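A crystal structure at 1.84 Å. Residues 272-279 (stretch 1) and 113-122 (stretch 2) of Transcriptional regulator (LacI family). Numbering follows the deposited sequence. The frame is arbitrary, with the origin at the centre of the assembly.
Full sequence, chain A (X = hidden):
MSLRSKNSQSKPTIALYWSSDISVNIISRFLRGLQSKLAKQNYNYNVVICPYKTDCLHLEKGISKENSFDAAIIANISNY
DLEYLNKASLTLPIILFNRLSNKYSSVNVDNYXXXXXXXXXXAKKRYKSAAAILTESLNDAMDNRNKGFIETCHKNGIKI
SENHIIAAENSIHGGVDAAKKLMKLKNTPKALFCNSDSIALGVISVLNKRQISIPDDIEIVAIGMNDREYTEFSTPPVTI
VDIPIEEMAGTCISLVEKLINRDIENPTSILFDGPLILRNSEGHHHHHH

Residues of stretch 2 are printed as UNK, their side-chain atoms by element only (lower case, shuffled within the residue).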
# COMPACT_ATOMS: atom_id res chain seq x y z
N PHE A 272 -1.41 -11.41 -3.98
CA PHE A 272 -0.06 -11.16 -4.49
C PHE A 272 0.97 -11.29 -3.41
O PHE A 272 0.68 -11.07 -2.21
CB PHE A 272 0.07 -9.76 -5.10
CG PHE A 272 -0.46 -9.66 -6.50
CD1 PHE A 272 0.41 -9.49 -7.57
CD2 PHE A 272 -1.84 -9.79 -6.74
CE1 PHE A 272 -0.08 -9.41 -8.87
CE2 PHE A 272 -2.34 -9.71 -8.03
CZ PHE A 272 -1.46 -9.53 -9.09
N ASP A 273 2.19 -11.58 -3.85
CA ASP A 273 3.33 -11.52 -2.95
C ASP A 273 3.91 -10.10 -3.08
O ASP A 273 4.14 -9.65 -4.21
CB ASP A 273 4.41 -12.51 -3.39
CG ASP A 273 5.73 -12.34 -2.60
OD1 ASP A 273 5.75 -12.70 -1.41
OD2 ASP A 273 6.73 -11.79 -3.14
N GLY A 274 4.14 -9.38 -1.98
CA GLY A 274 4.81 -8.06 -2.10
C GLY A 274 6.31 -8.27 -2.04
O GLY A 274 6.80 -8.72 -1.01
N PRO A 275 7.05 -8.07 -3.16
CA PRO A 275 8.47 -8.51 -3.15
C PRO A 275 9.39 -7.64 -2.32
O PRO A 275 9.26 -6.39 -2.32
CB PRO A 275 8.90 -8.35 -4.61
CG PRO A 275 8.05 -7.23 -5.12
CD PRO A 275 6.68 -7.46 -4.44
N LEU A 276 10.34 -8.27 -1.64
CA LEU A 276 11.45 -7.52 -1.08
C LEU A 276 12.44 -7.19 -2.18
O LEU A 276 12.97 -8.09 -2.90
CB LEU A 276 12.13 -8.29 0.07
CG LEU A 276 13.46 -7.75 0.63
CD1 LEU A 276 13.23 -6.52 1.49
CD2 LEU A 276 14.10 -8.85 1.46
N ILE A 277 12.67 -5.90 -2.37
CA ILE A 277 13.55 -5.44 -3.44
C ILE A 277 14.78 -4.84 -2.79
O ILE A 277 14.74 -3.76 -2.26
CB ILE A 277 12.86 -4.45 -4.37
CG1 ILE A 277 11.55 -5.05 -4.92
CG2 ILE A 277 13.82 -4.00 -5.52
CD1 ILE A 277 10.79 -4.16 -5.90
N LEU A 278 15.88 -5.59 -2.81
CA LEU A 278 17.13 -5.14 -2.18
C LEU A 278 17.79 -4.04 -2.99
O LEU A 278 18.01 -4.17 -4.20
CB LEU A 278 18.11 -6.31 -2.01
CG LEU A 278 17.67 -7.54 -1.20
CD1 LEU A 278 18.77 -8.62 -1.18
CD2 LEU A 278 17.28 -7.14 0.20
N ARG A 279 18.07 -2.93 -2.32
CA ARG A 279 18.79 -1.83 -2.93
C ARG A 279 20.13 -1.74 -2.24
O ARG A 279 20.24 -2.03 -1.05
CB ARG A 279 18.00 -0.52 -2.80
CG ARG A 279 17.15 -0.20 -4.02
CD ARG A 279 16.00 -1.16 -4.15
NE ARG A 279 15.10 -0.84 -5.28
CZ ARG A 279 14.08 0.02 -5.18
NH1 ARG A 279 13.82 0.61 -4.02
NH2 ARG A 279 13.28 0.24 -6.23
N UNK A 113 2.85 -10.72 5.71
CA UNK A 113 4.13 -11.22 5.20
C UNK A 113 5.07 -10.12 4.70
O UNK A 113 6.27 -10.30 4.75
c UNK A 113 3.53 -14.65 3.47
c UNK A 113 3.48 -13.64 4.62
c UNK A 113 3.14 -16.06 3.96
c UNK A 113 4.00 -12.29 4.11
n UNK A 113 1.69 -16.09 4.33
N UNK A 114 4.54 -9.01 4.19
CA UNK A 114 5.42 -7.88 3.85
C UNK A 114 6.18 -7.33 5.06
O UNK A 114 7.40 -7.13 4.99
c UNK A 114 4.06 -7.16 1.81
c UNK A 114 4.57 -4.51 0.56
se UNK A 114 3.07 -5.67 1.04
c UNK A 114 4.61 -6.75 3.20
N UNK A 115 5.45 -7.07 6.15
CA UNK A 115 6.10 -6.63 7.41
C UNK A 115 7.11 -7.66 7.88
O UNK A 115 8.24 -7.35 8.31
N UNK A 116 6.69 -8.92 7.82
CA UNK A 116 7.58 -10.02 8.17
C UNK A 116 8.89 -10.02 7.37
O UNK A 116 9.96 -10.19 7.95
c UNK A 116 6.82 -11.33 8.00
c UNK A 116 6.70 -13.83 8.22
o UNK A 116 6.22 -14.09 7.09
o UNK A 116 6.46 -14.52 9.23
c UNK A 116 7.59 -12.60 8.38
N UNK A 117 8.83 -9.86 6.04
CA UNK A 117 10.07 -9.78 5.26
C UNK A 117 10.98 -8.64 5.71
O UNK A 117 12.20 -8.80 5.67
n UNK A 117 7.80 -11.33 -0.52
c UNK A 117 9.03 -10.73 3.08
c UNK A 117 9.79 -9.60 3.76
c UNK A 117 8.98 -10.52 1.55
c UNK A 117 7.89 -11.43 0.96
N UNK A 118 10.41 -7.47 6.05
CA UNK A 118 11.24 -6.34 6.51
C UNK A 118 11.95 -6.74 7.81
O UNK A 118 13.16 -6.56 7.94
c UNK A 118 10.39 -5.10 6.71
N UNK A 119 11.20 -7.32 8.74
CA UNK A 119 11.78 -7.81 9.99
C UNK A 119 12.87 -8.86 9.80
O UNK A 119 13.95 -8.76 10.42
c UNK A 119 10.71 -8.36 10.91
o UNK A 119 11.34 -8.76 12.13
N UNK A 120 12.60 -9.86 8.96
CA UNK A 120 13.58 -10.93 8.72
C UNK A 120 14.86 -10.44 8.06
O UNK A 120 15.92 -11.03 8.25
c UNK A 120 12.95 -12.11 7.94
c UNK A 120 11.09 -13.88 7.86
c UNK A 120 12.36 -13.49 10.03
c UNK A 120 11.84 -12.85 8.72
N UNK A 121 14.79 -9.35 7.29
CA UNK A 121 16.01 -8.77 6.73
C UNK A 121 16.89 -8.25 7.88
O UNK A 121 18.12 -8.44 7.88
c UNK A 121 16.84 -6.95 5.00
c UNK A 121 15.67 -7.62 5.74
c UNK A 121 17.58 -5.93 5.87
c UNK A 121 16.44 -6.27 3.74
N UNK A 122 16.27 -7.57 8.84
CA UNK A 122 16.98 -7.09 10.03
C UNK A 122 17.49 -8.27 10.88
O UNK A 122 18.63 -8.23 11.38
c UNK A 122 16.08 -6.18 10.88
c UNK A 122 16.40 -2.94 8.82
c UNK A 122 16.69 -4.18 9.43
c UNK A 122 15.75 -4.84 10.22
c UNK A 122 14.21 -2.99 9.82
c UNK A 122 14.49 -4.24 10.40
c UNK A 122 15.18 -2.35 9.04
O HOH W 1 10.50 -11.14 -1.83

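Position 113 carries four carbons in a row ending in a nitrogen. That is a lysine, K113. Its CA-to-CB bond points toward stretch 1, but the chain end leads away and makes no contact there. NZ is hydrogen-bonded elsewhere in the structure.

Position 114 has two carbons, a selenium and one more carbon, unbranched. One of its carbons packs against CA of G274. The selenium marks selenomethionine, M114. Its CG lies 4.1 Å from CA of G274. The CA-to-CB bond points sideways, and the end of the side chain comes nearer to stretch 1. G274 has no side chain, and this matters here. An ideal CB on G274 would sit 2.8 Å from SE of M114, which is a clash.

Position 115 has no side-chain atoms. It is glycine, G115. It is buried in the helix and out of reach of stretch 1.

Position 116 shows three carbons, the third carrying two oxygens. This is a glutamate, E116. Its side chain stays well clear of stretch 1.

Position 117 again has four carbons in a row ending in a nitrogen. The CA-to-CB bond points toward stretch 1, and the chain beyond it is extended. Its nitrogen lies close to a carboxylate oxygen of D273 and to the carbonyl oxygen of G274. A basic amine at the end of four carbons means lysine, K117. NZ of K117 donates a hydrogen bond to OD1 of D273 at 2.6 Å, and this is also a salt bridge. NZ of K117 donates a second hydrogen bond, to O of G274, at 2.8 Å. Water 1 accepts a third from NZ of K117 at 3.0 Å. The same water accepts from N of L276 at 2.9 Å, so it links the amine to the strand backbone. Lower on the chain, CD of K117 packs 4.1 Å from CB of L276.

Position 118 has a single carbon, so it is alanine, A118. It makes no contact with stretch 1.

Position 119 has one carbon and then one oxygen. This is a serine, S119, buried and out of reach of stretch 1.

Position 120 has four carbons, forked at the second. It is a leucine, L120, and it does not reach stretch 1.

Position 121 has the same four carbons with the same fork, but its CA-to-CB bond points toward stretch 1. Two leucines of stretch 1 meet it. It is leucine, L121. Its CD1 lies 3.9 Å from CD1 of L276 and 3.7 Å from CD2 of L278.

Position 122 has one carbon and then a ring of six carbons. It is phenylalanine, F122, out of reach of stretch 1.

The contact runs along one face of the helix, through 114, 117 and 121, spaced by about one turn. K117 has the largest covered area. Its charged end is held by a carboxylate, a carbonyl and a water, while its carbon chain packs against L276. L121 extends the apolar part to L276 and L278. At the other end, M114 fills the space left beside G274.

Stretch 2 113-122: KMGEKASLLF
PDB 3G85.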